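Local coordinates for aminopeptidase-like protein (Chaetomium thermophilum, PDB 5JM6), which probably acts as a zinc-dependent aminopeptidase of the M18 family, assembling as a dodecamer and associated with the Cvt pathway of selective autophagy, at residues H53-Y58 with E298-G303; Q77-A82 with A317-K322; K193-D198 with W280-F285; L264-L269 with D275-W280. All coordinates share one frame; numbering follows the deposited sequence.

How the contacts relate
No hydrogen bond crosses between paired segments in any of the four contacts. Contacts 1, 3 and 4 are buried, whereas contact 2 is partly open to solvent. Contacts 1 and 2 touch through Phe54 and His320, and draw on consecutive elements: helices 55-64 and 68-81, then strand 299-302 and helix 305-320. Contact 1 lies near the zinc site. Contacts 3 and 4 share Trp280 and strand 277-286 of the six-stranded antiparallel sheet, their centres about 11 Å apart. Contacts 1 and 4 bring aliphatic branches to an aromatic ring; contact 2 is aliphatic, with a lysine base at its partly exposed side; contact 3 adds a lysine methylene against an aromatic ring.

Contact 1 of 4, residues H53-Y58 with E298-G303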
# COMPACT_ATOMS: atom_id res chain seq x y z
N HIS A 53 -38.56 -19.33 40.91
CA HIS A 53 -38.68 -20.76 41.18
C HIS A 53 -38.13 -21.63 40.04
O HIS A 53 -38.05 -22.84 40.18
CB HIS A 53 -40.14 -21.13 41.47
CG HIS A 53 -40.65 -20.59 42.77
ND1 HIS A 53 -41.98 -20.27 42.97
CD2 HIS A 53 -40.02 -20.31 43.93
CE1 HIS A 53 -42.14 -19.82 44.20
NE2 HIS A 53 -40.96 -19.83 44.80
N PHE A 54 -37.79 -21.01 38.91
CA PHE A 54 -37.18 -21.75 37.81
C PHE A 54 -35.66 -21.60 37.72
O PHE A 54 -35.04 -22.23 36.86
CB PHE A 54 -37.82 -21.33 36.49
CG PHE A 54 -39.26 -21.74 36.38
CD1 PHE A 54 -40.26 -20.90 36.84
CD2 PHE A 54 -39.61 -22.96 35.84
CE1 PHE A 54 -41.59 -21.28 36.75
CE2 PHE A 54 -40.93 -23.34 35.75
CZ PHE A 54 -41.92 -22.50 36.21
N THR A 55 -35.07 -20.79 38.58
CA THR A 55 -33.64 -20.50 38.47
C THR A 55 -32.77 -21.74 38.70
O THR A 55 -31.95 -22.08 37.85
CB THR A 55 -33.20 -19.39 39.44
OG1 THR A 55 -33.99 -18.21 39.21
CG2 THR A 55 -31.73 -19.05 39.23
N GLN A 56 -32.93 -22.40 39.84
CA GLN A 56 -32.12 -23.60 40.09
C GLN A 56 -32.50 -24.79 39.20
O GLN A 56 -31.61 -25.53 38.78
CB GLN A 56 -32.17 -24.00 41.57
CG GLN A 56 -31.18 -25.12 41.91
CD GLN A 56 -29.80 -24.61 42.28
OE1 GLN A 56 -29.62 -23.43 42.58
NE2 GLN A 56 -28.81 -25.49 42.24
N PRO A 57 -33.81 -25.02 38.94
CA PRO A 57 -34.08 -26.09 37.97
C PRO A 57 -33.42 -25.87 36.60
O PRO A 57 -32.95 -26.83 36.00
CB PRO A 57 -35.60 -26.08 37.85
CG PRO A 57 -36.06 -25.62 39.19
CD PRO A 57 -35.04 -24.59 39.62
N TYR A 58 -33.37 -24.62 36.13
CA TYR A 58 -32.68 -24.33 34.88
C TYR A 58 -31.18 -24.57 35.02
O TYR A 58 -30.56 -25.13 34.12
CB TYR A 58 -32.92 -22.88 34.44
CG TYR A 58 -32.16 -22.51 33.18
CD1 TYR A 58 -32.55 -23.00 31.94
CD2 TYR A 58 -31.05 -21.68 33.24
CE1 TYR A 58 -31.86 -22.66 30.79
CE2 TYR A 58 -30.35 -21.33 32.09
CZ TYR A 58 -30.76 -21.83 30.87
OH TYR A 58 -30.07 -21.49 29.73
N GLU A 298 -27.93 -11.81 40.28
CA GLU A 298 -28.90 -11.49 39.24
C GLU A 298 -28.58 -12.18 37.92
O GLU A 298 -29.41 -12.25 37.03
CB GLU A 298 -28.95 -9.98 38.99
CG GLU A 298 -28.94 -9.11 40.23
CD GLU A 298 -27.65 -8.32 40.37
OE1 GLU A 298 -26.56 -8.90 40.19
OE2 GLU A 298 -27.73 -7.10 40.66
N PHE A 299 -27.35 -12.69 37.81
CA PHE A 299 -26.85 -13.25 36.56
C PHE A 299 -26.85 -14.77 36.59
O PHE A 299 -26.75 -15.37 37.65
CB PHE A 299 -25.42 -12.77 36.28
CG PHE A 299 -25.30 -11.30 36.03
CD1 PHE A 299 -26.11 -10.67 35.10
CD2 PHE A 299 -24.37 -10.55 36.73
CE1 PHE A 299 -25.99 -9.32 34.87
CE2 PHE A 299 -24.25 -9.20 36.50
CZ PHE A 299 -25.07 -8.58 35.58
N ILE A 300 -27.01 -15.38 35.42
CA ILE A 300 -26.71 -16.79 35.26
C ILE A 300 -25.54 -16.95 34.29
O ILE A 300 -25.60 -16.46 33.16
CB ILE A 300 -27.93 -17.59 34.76
CG1 ILE A 300 -28.97 -17.71 35.88
CG2 ILE A 300 -27.51 -18.98 34.30
CD1 ILE A 300 -30.27 -18.35 35.43
N PHE A 301 -24.48 -17.61 34.74
CA PHE A 301 -23.34 -17.89 33.88
C PHE A 301 -23.39 -19.35 33.43
O PHE A 301 -23.26 -20.26 34.25
CB PHE A 301 -22.01 -17.62 34.59
CG PHE A 301 -21.89 -16.23 35.16
CD1 PHE A 301 -22.53 -15.16 34.56
CD2 PHE A 301 -21.14 -16.01 36.30
CE1 PHE A 301 -22.41 -13.89 35.08
CE2 PHE A 301 -21.02 -14.74 36.83
CZ PHE A 301 -21.65 -13.68 36.22
N ALA A 302 -23.58 -19.56 32.13
CA ALA A 302 -23.61 -20.91 31.59
C ALA A 302 -23.26 -20.91 30.11
O ALA A 302 -23.41 -19.90 29.43
CB ALA A 302 -24.98 -21.53 31.81
N GLY A 303 -22.80 -22.05 29.62
CA GLY A 303 -22.54 -22.23 28.21
C GLY A 303 -23.68 -22.96 27.53
O GLY A 303 -24.51 -23.58 28.21
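Thr55 and Ile300 mark the nearest approach of the two backbones, their CA atoms 8.5 Å apart where the first turn of helix 55-64 passes the short strand 299-302. Side chains bridge the gap, and a single methyl does most of the work. Ile300 extends CG1 and CD1 away from its strand (chi2 173°), which brings CD1 to two residues one helical turn apart. Ile300 CD1 meets the Thr55 methyl CG2 at 4.1 Å. It also meets CD2 of the Tyr58 ring, again at 4.1 Å, approaching the ring at a slant. Thr55 divides its two branches by chemistry: CG2 lies anti to the backbone N and faces the strand, while OG1 bonds to the carbonyl oxygen of Ser493. Its polar end is thus satisfied without entering the apolar junction. The Tyr58 side chain lies about 9 Å from that of the zinc ligand Asp306, so the contact lies near the metal site, not in it. Around it, Tyr58 meets the ring of Trp312 and packs on Leu309, both in helix 305-320, while Pro496 of helix 495-514 touches both Tyr58 and Ile300. Strand 299-302 is the middle of a three-stranded antiparallel sheet, flanked by strands 291-293 and 489-492, and Val292 of the former also packs on Thr55 and Ile300.

Contact 2 of 4, residues Q77-A82 with A317-K322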
# COMPACT_ATOMS: atom_id res chain seq x y z
N GLN A 77 -37.99 -37.97 29.80
CA GLN A 77 -38.24 -38.50 31.14
C GLN A 77 -39.24 -37.65 31.92
O GLN A 77 -40.00 -38.17 32.72
CB GLN A 77 -36.94 -38.61 31.94
CG GLN A 77 -35.92 -39.59 31.37
CD GLN A 77 -34.69 -39.71 32.25
OE1 GLN A 77 -34.65 -39.17 33.35
NE2 GLN A 77 -33.68 -40.42 31.76
N LYS A 78 -39.24 -36.34 31.69
CA LYS A 78 -40.20 -35.48 32.39
C LYS A 78 -41.58 -35.58 31.76
O LYS A 78 -42.59 -35.53 32.46
CB LYS A 78 -39.71 -34.04 32.42
CG LYS A 78 -38.35 -33.87 33.09
CD LYS A 78 -38.20 -32.49 33.70
CE LYS A 78 -37.49 -32.57 35.04
NZ LYS A 78 -37.39 -31.23 35.68
N LEU A 79 -41.64 -35.74 30.44
CA LEU A 79 -42.92 -35.94 29.76
C LEU A 79 -43.57 -37.24 30.20
O LEU A 79 -44.78 -37.30 30.41
CB LEU A 79 -42.75 -35.91 28.25
CG LEU A 79 -42.46 -34.56 27.59
CD1 LEU A 79 -42.15 -34.75 26.12
CD2 LEU A 79 -43.62 -33.60 27.78
N LEU A 80 -42.77 -38.29 30.35
CA LEU A 80 -43.29 -39.59 30.78
C LEU A 80 -43.75 -39.55 32.23
O LEU A 80 -44.73 -40.20 32.59
CB LEU A 80 -42.24 -40.69 30.57
CG LEU A 80 -42.02 -41.12 29.12
CD1 LEU A 80 -40.77 -41.97 29.00
CD2 LEU A 80 -43.23 -41.88 28.59
N LYS A 81 -43.04 -38.80 33.07
CA LYS A 81 -43.40 -38.70 34.48
C LYS A 81 -44.67 -37.86 34.67
O LYS A 81 -45.36 -38.00 35.67
CB LYS A 81 -42.25 -38.12 35.29
CG LYS A 81 -41.10 -39.09 35.49
CD LYS A 81 -39.86 -38.40 36.03
CE LYS A 81 -38.64 -39.30 35.92
NZ LYS A 81 -37.39 -38.60 36.35
N ALA A 82 -44.96 -37.01 33.69
CA ALA A 82 -46.16 -36.17 33.72
C ALA A 82 -47.35 -36.84 33.04
O ALA A 82 -48.43 -36.27 32.96
CB ALA A 82 -45.87 -34.83 33.08
N ALA A 317 -43.12 -24.44 29.91
CA ALA A 317 -44.42 -23.80 29.72
C ALA A 317 -45.48 -24.84 29.38
O ALA A 317 -46.59 -24.79 29.90
CB ALA A 317 -44.34 -22.75 28.64
N LEU A 318 -45.13 -25.78 28.50
CA LEU A 318 -46.05 -26.85 28.15
C LEU A 318 -46.41 -27.68 29.38
O LEU A 318 -47.58 -27.95 29.63
CB LEU A 318 -45.46 -27.75 27.06
CG LEU A 318 -46.41 -28.80 26.51
CD1 LEU A 318 -47.65 -28.14 25.92
CD2 LEU A 318 -45.72 -29.66 25.46
N LEU A 319 -45.40 -28.07 30.15
CA LEU A 319 -45.63 -28.85 31.36
C LEU A 319 -46.49 -28.10 32.38
O LEU A 319 -47.20 -28.72 33.17
CB LEU A 319 -44.30 -29.26 32.01
CG LEU A 319 -43.43 -30.29 31.29
CD1 LEU A 319 -42.27 -30.70 32.18
CD2 LEU A 319 -44.25 -31.51 30.88
N HIS A 320 -46.40 -26.78 32.38
CA HIS A 320 -47.15 -25.96 33.33
C HIS A 320 -48.44 -25.34 32.76
O HIS A 320 -49.11 -24.57 33.45
CB HIS A 320 -46.25 -24.86 33.89
CG HIS A 320 -45.25 -25.37 34.88
ND1 HIS A 320 -45.38 -25.19 36.24
CD2 HIS A 320 -44.10 -26.07 34.71
CE1 HIS A 320 -44.35 -25.74 36.86
NE2 HIS A 320 -43.56 -26.28 35.95
N ALA A 321 -48.77 -25.66 31.51
CA ALA A 321 -49.95 -25.06 30.88
C ALA A 321 -51.25 -25.58 31.49
O ALA A 321 -51.29 -26.67 32.06
CB ALA A 321 -49.92 -25.32 29.38
N LYS A 322 -52.31 -24.78 31.36
CA LYS A 322 -53.64 -25.22 31.76
C LYS A 322 -54.11 -26.38 30.90
O LYS A 322 -53.76 -26.46 29.72
CB LYS A 322 -54.67 -24.08 31.63
CG LYS A 322 -54.57 -22.95 32.63
CD LYS A 322 -55.71 -21.96 32.39
CE LYS A 322 -55.40 -20.57 32.92
NZ LYS A 322 -56.40 -19.56 32.46
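Ala82, the residue following helix 68-81, comes closest to Leu319 in the last part of helix 305-320, their CA atoms 7.7 Å apart. Leu319 makes all the close contacts from its side. Its CG lies anti to the carbonyl carbon (chi1 -70°), which carries the two methyls toward the first segment, where they are shared among Lys78 and Leu79 of the helix and Ala82 just after it. Leu319 CD2 meets the Leu79 methyl CD2 at 3.8 Å, the two side chains running nearly perpendicular to each other. The same Leu319 CD2 also touches Ala82 CB at 4.3 Å, while Leu319 CD1 lies 4.2 Å from Lys78 CB. Lys78 therefore contributes only the base of its chain here. The rest leads away from the second helix, and its NZ bonds to Tyr74 OH one turn earlier. Leu79 is buried, whereas Lys78 and Ala82 are partly exposed. Beneath the pair lies strand 111-117: Leu79 packs on Ile112 and Ala114, and Leu318, next to Leu319, also rests on Ala114. Tyr84 touches Leu79, Leu318 and Leu319 as well. Two helices packed side by side on one face of a central mixed beta sheet are characteristic of the alpha/beta core of zinc exopeptidases.

Contact 3 of 4, residues K193-D198 with W280-F285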
# COMPACT_ATOMS: atom_id res chain seq x y z
N LYS A 193 -26.75 -45.71 23.48
CA LYS A 193 -26.62 -45.39 24.90
C LYS A 193 -25.96 -44.02 25.09
O LYS A 193 -25.16 -43.59 24.27
CB LYS A 193 -25.81 -46.47 25.63
CG LYS A 193 -26.09 -47.90 25.17
CD LYS A 193 -27.49 -48.37 25.56
CE LYS A 193 -27.56 -48.80 27.01
NZ LYS A 193 -26.43 -49.70 27.37
N LEU A 194 -26.32 -43.35 26.18
CA LEU A 194 -25.75 -42.04 26.50
C LEU A 194 -24.54 -42.19 27.42
O LEU A 194 -24.50 -43.08 28.26
CB LEU A 194 -26.79 -41.13 27.16
CG LEU A 194 -28.05 -40.71 26.39
CD1 LEU A 194 -28.80 -39.66 27.19
CD2 LEU A 194 -27.72 -40.20 25.00
N VAL A 195 -23.56 -41.31 27.25
CA VAL A 195 -22.34 -41.37 28.04
C VAL A 195 -21.85 -39.96 28.37
O VAL A 195 -22.12 -39.01 27.64
CB VAL A 195 -21.24 -42.16 27.30
CG1 VAL A 195 -20.62 -41.33 26.19
CG2 VAL A 195 -20.17 -42.64 28.27
N LYS A 196 -21.19 -39.83 29.51
CA LYS A 196 -20.60 -38.56 29.91
C LYS A 196 -19.42 -38.81 30.83
O LYS A 196 -19.51 -39.62 31.75
CB LYS A 196 -21.66 -37.72 30.61
CG LYS A 196 -21.47 -36.23 30.55
CD LYS A 196 -22.41 -35.57 31.55
CE LYS A 196 -23.76 -36.26 31.59
NZ LYS A 196 -24.41 -36.10 32.92
N VAL A 197 -18.33 -38.07 30.66
CA VAL A 197 -17.23 -38.17 31.60
C VAL A 197 -17.34 -37.00 32.58
O VAL A 197 -17.58 -35.86 32.17
CB VAL A 197 -15.85 -38.18 30.90
CG1 VAL A 197 -14.73 -38.17 31.93
CG2 VAL A 197 -15.73 -39.42 30.01
N ASP A 198 -17.20 -37.30 33.87
CA ASP A 198 -17.56 -36.37 34.93
C ASP A 198 -16.44 -35.41 35.35
O ASP A 198 -16.62 -34.60 36.25
CB ASP A 198 -18.04 -37.15 36.16
CG ASP A 198 -19.30 -37.95 35.89
OD1 ASP A 198 -20.11 -37.50 35.05
OD2 ASP A 198 -19.47 -39.02 36.51
N TRP A 280 -19.67 -44.01 17.75
CA TRP A 280 -20.24 -43.12 18.75
C TRP A 280 -20.30 -41.70 18.21
O TRP A 280 -19.61 -41.35 17.26
CB TRP A 280 -19.45 -43.17 20.07
CG TRP A 280 -17.99 -42.79 20.00
CD1 TRP A 280 -17.42 -41.79 19.26
CD2 TRP A 280 -16.93 -43.35 20.79
NE1 TRP A 280 -16.07 -41.73 19.51
CE2 TRP A 280 -15.75 -42.68 20.45
CE3 TRP A 280 -16.88 -44.37 21.75
CZ2 TRP A 280 -14.52 -42.99 21.02
CZ3 TRP A 280 -15.65 -44.68 22.32
CH2 TRP A 280 -14.49 -43.99 21.95
N GLU A 281 -21.16 -40.89 18.82
CA GLU A 281 -21.22 -39.48 18.50
C GLU A 281 -20.87 -38.71 19.76
O GLU A 281 -21.68 -38.58 20.67
CB GLU A 281 -22.61 -39.11 17.99
CG GLU A 281 -22.62 -38.30 16.71
CD GLU A 281 -23.99 -38.26 16.07
OE1 GLU A 281 -24.45 -37.15 15.72
OE2 GLU A 281 -24.61 -39.34 15.91
N LEU A 282 -19.66 -38.16 19.79
CA LEU A 282 -19.16 -37.51 20.99
C LEU A 282 -18.69 -36.10 20.67
O LEU A 282 -18.16 -35.84 19.59
CB LEU A 282 -18.03 -38.32 21.63
CG LEU A 282 -18.35 -39.75 22.06
CD1 LEU A 282 -17.11 -40.45 22.58
CD2 LEU A 282 -19.44 -39.76 23.12
N GLU A 283 -18.88 -35.19 21.62
CA GLU A 283 -18.46 -33.81 21.45
C GLU A 283 -17.77 -33.32 22.71
O GLU A 283 -17.86 -33.94 23.77
CB GLU A 283 -19.66 -32.92 21.11
CG GLU A 283 -20.79 -33.02 22.12
CD GLU A 283 -22.06 -32.34 21.64
OE1 GLU A 283 -22.54 -32.68 20.54
OE2 GLU A 283 -22.57 -31.46 22.37
N LEU A 284 -17.08 -32.20 22.59
CA LEU A 284 -16.47 -31.55 23.74
C LEU A 284 -17.37 -30.43 24.23
O LEU A 284 -17.95 -29.69 23.43
CB LEU A 284 -15.08 -31.02 23.38
CG LEU A 284 -14.10 -32.07 22.86
CD1 LEU A 284 -12.75 -31.46 22.54
CD2 LEU A 284 -13.97 -33.21 23.86
N PHE A 285 -17.52 -30.33 25.54
CA PHE A 285 -18.29 -29.25 26.14
C PHE A 285 -17.56 -28.73 27.37
O PHE A 285 -16.68 -29.39 27.91
CB PHE A 285 -19.70 -29.72 26.50
CG PHE A 285 -19.74 -30.88 27.46
CD1 PHE A 285 -19.74 -32.18 26.99
CD2 PHE A 285 -19.78 -30.66 28.83
CE1 PHE A 285 -19.77 -33.25 27.87
CE2 PHE A 285 -19.82 -31.73 29.71
CZ PHE A 285 -19.81 -33.02 29.23
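Two strands of the six-stranded antiparallel sheet, 190-196 and 277-286, meet here across the strand that lies between them. Strand 174-183 takes the backbone bonds of Val195 and Glu281, so the two strands flanking it touch through side chains alone; the CA atoms of Val195 and Leu282 are 8.6 Å apart. Val195 CG1 and Leu282 CD2 touch at 3.6 Å, the side chains running crosswise above the middle strand, where Val180 supports Val195 and Val176 supports Leu282. On the opposite face of the sheet Lys196 packs on Phe285. The lysine methylene CG comes within 3.8 Å of the Phe285 ring carbon CZ, at a slant to the ring. The Phe285 chi1 of 58° sets CG between the backbone N and the carbonyl carbon and turns the ring toward Lys196. Lys196 then bends at its third torsion (chi3 -39°), and its NZ makes a weak hydrogen bond to the carbonyl oxygen of His64. The first face is covered by helix 259-268, with Ile265 and Gln268 on Val195; the second by helix 68-81, with His70 on Lys196 and Phe69 on Glu281. The chemistry thus differs between the faces: the Val195-Leu282 touch is aliphatic, with the Trp280 indole beside it under helix 259-268, whereas Lys196 offers hydrocarbon to an aromatic ring while its ammonium end makes only a weak bond to a backbone carbonyl.

Contact 4 of 4, residues L264-L269 with D275-W280; sequences LILSQL and DSILNW
Ile265 leans obliquely over the CZ3 and CE3 end of the Trp280 indole, from the side on which Leu282 CD1 lies. Leu282 CD1 covers the centre of that face, 3.3 Å above the plane, and Phe253 meets the ring edge-to-face. Ile265 CG1 lies 3.8 Å from Trp280 CZ3, and Ile265 CG2 lies 4.0 Å from Trp280 CE3, with CB also close, so the branch point of the isoleucine settles against the six-membered ring. A second apolar pair lies beside this one. Ile277 is extended (chi2 -178°), which carries CD1 toward the helix, where Ile277 CD1 meets Leu266 CD2 at 3.7 Å. Ile277 CD1 also lies 4.3 Å from Ile265 CG2. The same methyl thus touches two consecutive helical residues. Ile277 and Trp280, three positions apart, both face the helix, consistent with the helical backbone angles at Leu278, which break the strand's normal alternation. The axes of helix 264-268 and strand 277-280 run at 105° to each other, 11.9 Å apart at their closest, after a connection of only a few residues. Helix 259-268 lies on the antiparallel sheet, where Ile265 also touches Val180 of strand 174-183. Leu269 reaches Val180 and Val182, while Trp280 packs on Leu261 and Val262 of the same helix.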
# COMPACT_ATOMS: atom_id res chain seq x y z
N LEU A 264 -12.32 -45.84 28.78
CA LEU A 264 -13.07 -44.98 29.69
C LEU A 264 -14.55 -45.07 29.37
O LEU A 264 -15.38 -45.21 30.26
CB LEU A 264 -12.57 -43.54 29.62
CG LEU A 264 -12.87 -42.68 30.85
CD1 LEU A 264 -12.21 -43.27 32.08
CD2 LEU A 264 -12.40 -41.24 30.64
N ILE A 265 -14.88 -45.00 28.08
CA ILE A 265 -16.27 -45.09 27.64
C ILE A 265 -16.87 -46.47 27.94
O ILE A 265 -18.03 -46.56 28.33
CB ILE A 265 -16.40 -44.77 26.13
CG1 ILE A 265 -16.00 -43.32 25.85
CG2 ILE A 265 -17.81 -45.04 25.63
CD1 ILE A 265 -16.78 -42.29 26.65
N LEU A 266 -16.09 -47.53 27.77
CA LEU A 266 -16.60 -48.88 28.01
C LEU A 266 -16.97 -49.12 29.47
O LEU A 266 -17.93 -49.83 29.76
CB LEU A 266 -15.58 -49.95 27.57
CG LEU A 266 -15.36 -50.27 26.09
CD1 LEU A 266 -14.05 -51.03 25.94
CD2 LEU A 266 -16.51 -51.08 25.52
N SER A 267 -16.20 -48.55 30.39
CA SER A 267 -16.49 -48.74 31.81
C SER A 267 -17.77 -48.00 32.19
O SER A 267 -18.59 -48.52 32.96
CB SER A 267 -15.33 -48.27 32.68
OG SER A 267 -15.48 -46.91 33.06
N GLN A 268 -17.95 -46.80 31.64
CA GLN A 268 -19.15 -46.01 31.90
C GLN A 268 -20.41 -46.75 31.47
O GLN A 268 -21.47 -46.61 32.07
CB GLN A 268 -19.09 -44.67 31.17
CG GLN A 268 -17.84 -43.86 31.42
CD GLN A 268 -17.97 -42.92 32.60
OE1 GLN A 268 -19.06 -42.48 32.94
NE2 GLN A 268 -16.84 -42.62 33.23
N LEU A 269 -20.29 -47.53 30.40
CA LEU A 269 -21.43 -48.27 29.88
C LEU A 269 -21.46 -49.72 30.38
O LEU A 269 -22.38 -50.47 30.04
CB LEU A 269 -21.42 -48.24 28.36
CG LEU A 269 -21.30 -46.94 27.57
CD1 LEU A 269 -21.10 -47.26 26.10
CD2 LEU A 269 -22.52 -46.07 27.77
N ASP A 275 -15.03 -54.41 20.82
CA ASP A 275 -15.64 -54.67 19.52
C ASP A 275 -17.16 -54.56 19.59
O ASP A 275 -17.85 -54.73 18.59
CB ASP A 275 -15.21 -56.04 19.01
CG ASP A 275 -13.71 -56.11 18.74
OD1 ASP A 275 -13.23 -55.36 17.86
OD2 ASP A 275 -13.02 -56.90 19.41
N SER A 276 -17.67 -54.25 20.78
CA SER A 276 -19.10 -54.03 20.99
C SER A 276 -19.53 -52.60 20.64
O SER A 276 -20.72 -52.30 20.60
CB SER A 276 -19.49 -54.32 22.44
OG SER A 276 -19.27 -55.69 22.76
N ILE A 277 -18.56 -51.72 20.41
CA ILE A 277 -18.88 -50.36 20.00
C ILE A 277 -18.75 -50.23 18.49
O ILE A 277 -17.66 -50.37 17.94
CB ILE A 277 -17.97 -49.33 20.70
CG1 ILE A 277 -18.13 -49.44 22.22
CG2 ILE A 277 -18.29 -47.92 20.23
CD1 ILE A 277 -17.32 -48.43 23.00
N LEU A 278 -19.88 -50.01 17.83
CA LEU A 278 -19.92 -49.89 16.37
C LEU A 278 -19.53 -48.48 15.93
O LEU A 278 -18.96 -48.29 14.85
CB LEU A 278 -21.31 -50.25 15.85
CG LEU A 278 -21.93 -51.56 16.37
CD1 LEU A 278 -23.33 -51.75 15.82
CD2 LEU A 278 -21.06 -52.76 16.05
N ASN A 279 -19.85 -47.50 16.78
CA ASN A 279 -19.61 -46.09 16.50
C ASN A 279 -20.02 -45.29 17.73
O ASN A 279 -20.63 -45.83 18.65
CB ASN A 279 -20.40 -45.62 15.28
CG ASN A 279 -19.60 -44.67 14.40
OD1 ASN A 279 -19.34 -43.53 14.78
ND2 ASN A 279 -19.22 -45.14 13.22
N TRP A 280 -19.67 -44.01 17.75
CA TRP A 280 -20.24 -43.12 18.75
C TRP A 280 -20.30 -41.70 18.21
O TRP A 280 -19.61 -41.35 17.26
CB TRP A 280 -19.45 -43.17 20.07
CG TRP A 280 -17.99 -42.79 20.00
CD1 TRP A 280 -17.42 -41.79 19.26
CD2 TRP A 280 -16.93 -43.35 20.79
NE1 TRP A 280 -16.07 -41.73 19.51
CE2 TRP A 280 -15.75 -42.68 20.45
CE3 TRP A 280 -16.88 -44.37 21.75
CZ2 TRP A 280 -14.52 -42.99 21.02
CZ3 TRP A 280 -15.65 -44.68 22.32
CH2 TRP A 280 -14.49 -43.99 21.95